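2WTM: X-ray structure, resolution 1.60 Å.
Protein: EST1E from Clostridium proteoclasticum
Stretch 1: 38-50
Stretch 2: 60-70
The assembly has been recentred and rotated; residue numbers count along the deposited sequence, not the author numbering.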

# COMPACT_ATOMS: atom_id res chain seq x y z
N GLY A 38 -14.30 11.85 -6.83
CA GLY A 38 -15.70 11.46 -6.73
C GLY A 38 -16.13 11.26 -5.31
O GLY A 38 -15.48 11.61 -4.33
N HIS A 39 -17.36 10.80 -5.16
CA HIS A 39 -17.97 10.57 -3.88
C HIS A 39 -19.22 9.71 -4.07
O HIS A 39 -19.66 9.42 -5.19
CB HIS A 39 -18.33 11.89 -3.20
CG HIS A 39 -19.22 12.75 -4.03
ND1 HIS A 39 -20.59 12.66 -3.96
CD2 HIS A 39 -18.95 13.70 -4.96
CE1 HIS A 39 -21.13 13.51 -4.84
NE2 HIS A 39 -20.15 14.18 -5.42
N SER A 40 -19.74 9.28 -2.92
CA SER A 40 -20.75 8.24 -2.86
C SER A 40 -22.15 8.69 -3.33
O SER A 40 -22.97 7.85 -3.55
CB SER A 40 -20.81 7.67 -1.44
OG SER A 40 -19.68 6.87 -1.18
N GLU A 41 -22.37 10.00 -3.41
CA GLU A 41 -23.68 10.54 -3.89
C GLU A 41 -23.71 10.92 -5.36
O GLU A 41 -24.69 11.48 -5.84
CB GLU A 41 -24.11 11.71 -3.00
CG GLU A 41 -24.26 11.36 -1.57
CD GLU A 41 -24.64 12.54 -0.64
OE1 GLU A 41 -23.93 13.60 -0.61
OE2 GLU A 41 -25.61 12.35 0.11
N GLU A 42 -22.70 10.57 -6.14
CA GLU A 42 -22.71 10.82 -7.58
C GLU A 42 -23.80 10.06 -8.33
O GLU A 42 -24.11 8.92 -8.00
CB GLU A 42 -21.34 10.49 -8.20
CG GLU A 42 -20.20 11.45 -7.79
CD GLU A 42 -18.90 11.11 -8.47
OE1 GLU A 42 -18.75 11.55 -9.65
OE2 GLU A 42 -18.22 10.22 -7.97
N ARG A 43 -24.36 10.68 -9.36
CA ARG A 43 -25.42 10.06 -10.12
C ARG A 43 -25.20 8.60 -10.49
O ARG A 43 -26.10 7.77 -10.32
CB ARG A 43 -25.59 10.87 -11.43
CG ARG A 43 -26.53 10.29 -12.51
CD ARG A 43 -26.50 11.27 -13.76
NE ARG A 43 -26.92 10.69 -15.03
CZ ARG A 43 -26.12 10.07 -15.90
NH1 ARG A 43 -24.81 9.86 -15.66
NH2 ARG A 43 -26.64 9.63 -17.01
N HIS A 44 -24.04 8.29 -11.07
CA HIS A 44 -23.81 6.93 -11.55
C HIS A 44 -23.70 5.93 -10.39
O HIS A 44 -24.06 4.75 -10.54
CB HIS A 44 -22.62 6.90 -12.51
CG HIS A 44 -21.36 7.47 -11.94
ND1 HIS A 44 -21.17 8.83 -11.78
CD2 HIS A 44 -20.23 6.87 -11.48
CE1 HIS A 44 -19.98 9.03 -11.24
NE2 HIS A 44 -19.40 7.86 -11.03
N ILE A 45 -23.14 6.39 -9.27
CA ILE A 45 -23.00 5.59 -8.05
C ILE A 45 -24.37 5.23 -7.45
O ILE A 45 -24.67 4.06 -7.15
CB ILE A 45 -22.12 6.25 -6.98
CG1 ILE A 45 -20.72 6.55 -7.53
CG2 ILE A 45 -22.11 5.43 -5.68
CD1 ILE A 45 -19.93 5.29 -7.90
N VAL A 46 -25.20 6.28 -7.30
CA VAL A 46 -26.53 6.09 -6.79
C VAL A 46 -27.39 5.22 -7.68
O VAL A 46 -28.17 4.42 -7.19
CB VAL A 46 -27.17 7.48 -6.52
CG1 VAL A 46 -28.67 7.31 -6.20
CG2 VAL A 46 -26.42 8.17 -5.36
N ALA A 47 -27.25 5.37 -9.00
CA ALA A 47 -27.97 4.51 -9.95
C ALA A 47 -27.66 3.05 -9.79
O ALA A 47 -28.53 2.19 -9.71
CB ALA A 47 -27.76 5.00 -11.37
N VAL A 48 -26.39 2.74 -9.67
CA VAL A 48 -26.01 1.38 -9.38
C VAL A 48 -26.49 0.87 -8.02
O VAL A 48 -27.04 -0.23 -7.87
CB VAL A 48 -24.47 1.26 -9.55
CG1 VAL A 48 -24.03 -0.09 -9.04
CG2 VAL A 48 -24.06 1.47 -11.05
N GLN A 49 -26.32 1.70 -6.98
CA GLN A 49 -26.81 1.39 -5.65
C GLN A 49 -28.31 1.04 -5.63
O GLN A 49 -28.71 0.00 -5.08
CB GLN A 49 -26.52 2.58 -4.75
CG GLN A 49 -27.17 2.48 -3.42
CD GLN A 49 -28.18 3.60 -3.19
OE1 GLN A 49 -27.89 4.76 -3.43
NE2 GLN A 49 -29.35 3.24 -2.62
N GLU A 50 -29.09 1.88 -6.32
CA GLU A 50 -30.57 1.72 -6.34
C GLU A 50 -30.96 0.46 -7.04
O GLU A 50 -31.81 -0.29 -6.57
CB GLU A 50 -31.22 2.95 -6.96
CG GLU A 50 -31.16 4.12 -5.99
CD GLU A 50 -31.86 5.37 -6.44
OE1 GLU A 50 -32.13 5.52 -7.64
OE2 GLU A 50 -32.02 6.26 -5.58
N LEU A 60 -23.24 -0.84 0.49
CA LEU A 60 -22.47 -0.02 1.41
C LEU A 60 -21.59 0.80 0.52
O LEU A 60 -20.57 0.32 -0.02
CB LEU A 60 -21.68 -0.86 2.43
CG LEU A 60 -20.86 -0.22 3.57
CD1 LEU A 60 -21.80 0.64 4.44
CD2 LEU A 60 -20.22 -1.29 4.34
N ARG A 61 -22.01 2.05 0.31
CA ARG A 61 -21.25 3.03 -0.38
C ARG A 61 -20.29 3.69 0.59
O ARG A 61 -20.72 4.20 1.62
CB ARG A 61 -22.14 4.09 -1.05
CG ARG A 61 -23.08 3.62 -2.17
CD ARG A 61 -24.07 4.68 -2.55
NE ARG A 61 -25.05 4.87 -1.48
CZ ARG A 61 -25.72 5.99 -1.28
NH1 ARG A 61 -25.44 7.02 -2.01
NH2 ARG A 61 -26.70 6.08 -0.37
N ALA A 62 -18.97 3.71 0.30
CA ALA A 62 -18.00 4.31 1.24
C ALA A 62 -17.20 5.38 0.53
O ALA A 62 -16.69 5.14 -0.61
CB ALA A 62 -17.04 3.19 1.71
N ASP A 63 -17.08 6.54 1.15
CA ASP A 63 -16.25 7.61 0.70
C ASP A 63 -14.80 7.27 1.19
O ASP A 63 -14.55 6.98 2.36
CB ASP A 63 -16.66 8.95 1.31
CG ASP A 63 -17.94 9.49 0.73
OD1 ASP A 63 -18.27 9.10 -0.41
OD2 ASP A 63 -18.54 10.37 1.43
N MET A 64 -13.87 7.27 0.26
CA MET A 64 -12.49 6.96 0.55
C MET A 64 -11.74 8.14 1.11
O MET A 64 -12.19 9.27 1.12
CB MET A 64 -11.82 6.45 -0.75
CG MET A 64 -12.54 5.21 -1.38
SD MET A 64 -12.18 3.74 -0.40
CE MET A 64 -13.54 3.68 0.80
N TYR A 65 -10.53 7.88 1.59
CA TYR A 65 -9.64 8.92 2.19
C TYR A 65 -9.68 10.15 1.30
O TYR A 65 -9.46 10.09 0.08
CB TYR A 65 -8.19 8.38 2.26
CG TYR A 65 -7.23 9.32 2.94
CD1 TYR A 65 -6.72 9.02 4.23
CD2 TYR A 65 -6.78 10.45 2.32
CE1 TYR A 65 -5.80 9.87 4.88
CE2 TYR A 65 -5.85 11.32 2.96
CZ TYR A 65 -5.42 11.02 4.23
OH TYR A 65 -4.48 11.77 4.87
N GLY A 66 -9.92 11.30 1.91
CA GLY A 66 -9.79 12.56 1.19
C GLY A 66 -10.90 12.90 0.20
O GLY A 66 -10.74 13.85 -0.58
N HIS A 67 -12.02 12.14 0.28
CA HIS A 67 -13.11 12.23 -0.66
C HIS A 67 -14.40 12.31 0.08
O HIS A 67 -14.55 11.85 1.22
CB HIS A 67 -13.11 11.02 -1.58
CG HIS A 67 -12.03 11.10 -2.62
ND1 HIS A 67 -10.68 10.98 -2.32
CD2 HIS A 67 -12.10 11.33 -3.95
CE1 HIS A 67 -9.98 11.14 -3.42
NE2 HIS A 67 -10.82 11.32 -4.44
N GLY A 68 -15.34 13.00 -0.57
CA GLY A 68 -16.69 13.02 -0.03
C GLY A 68 -16.68 13.54 1.38
O GLY A 68 -16.03 14.57 1.64
N LYS A 69 -17.38 12.87 2.28
CA LYS A 69 -17.45 13.32 3.67
C LYS A 69 -16.52 12.59 4.59
O LYS A 69 -16.71 12.58 5.81
CB LYS A 69 -18.89 13.24 4.22
CG LYS A 69 -19.94 13.97 3.39
CD LYS A 69 -21.32 13.43 3.68
CE LYS A 69 -22.44 14.05 2.81
NZ LYS A 69 -23.82 13.48 3.21
N SER A 70 -15.50 11.93 4.01
CA SER A 70 -14.53 11.26 4.84
C SER A 70 -13.41 12.20 5.29
O SER A 70 -13.28 13.27 4.77
CB SER A 70 -13.97 10.03 4.14
OG SER A 70 -14.97 9.05 4.01
O HOH W 1 -14.80 14.00 -3.21

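The loop before helix 43-50 and one side of the helix pack against strand 60-62 and the turns after it; the two stretches bury 506 Å², both sides summed, and Ser-40, Asp-63 and Arg-61 make all three direct hydrogen bonds between them. Asp-63 OD1 accepts two hydrogen bonds from one residue, from Ser-40 N (2.9 Å) and from Ser-40 OG (2.7 Å). Ser-40 suits this buried site: its CA-to-CB bond points toward the second stretch, and the m rotamer sets the short hydroxyl on the same carboxylate oxygen as its own amide. The other oxygen, Asp-63 OD2, accepts from Lys-69 N (2.9 Å, nearly linear), so the carboxylate ties the first stretch to the type II' turn 67-70. Within that turn Gly-68 has positive phi, and a CB there would clash with Asp-63 OD2 and press on His-39 CB.

The carbonyl of Ser-40 is satisfied as well: Arg-61 NH1 donates to Ser-40 O (3.0 Å), which lies near the guanidinium plane. Arg-61, the residue with the most area covered by the other stretch, also uses its aliphatic part, with Arg-61 CD 3.8 Å from Ile-45 CG2. Over one guanidinium face sits Gln-49 OE1, 3.3 Å from Arg-61 CZ; its approach to Arg-61 NE (3.4 Å) has too poor an angle for a hydrogen bond. Arg-61 NH2 finds its partner elsewhere in the structure.

A water bridges the backbones, its oxygen donating to Gly-38 O (2.7 Å) and accepting from Gly-68 N (2.9 Å). At the exposed margin, Glu-41 OE2 and Lys-69 NZ form a long salt bridge of 3.8 Å.

Each stretch also braces itself. His-39 N donates to Glu-42 OE2 (3.0 Å), and Glu-41 N to His-39 ND1 (3.2 Å), within the type I turn that leads into the helix. In the second stretch, His-67 ND1 donates to Tyr-65 O (2.8 Å), while the ring edge meets Gly-38 O, 3.4 Å from His-67 CD2.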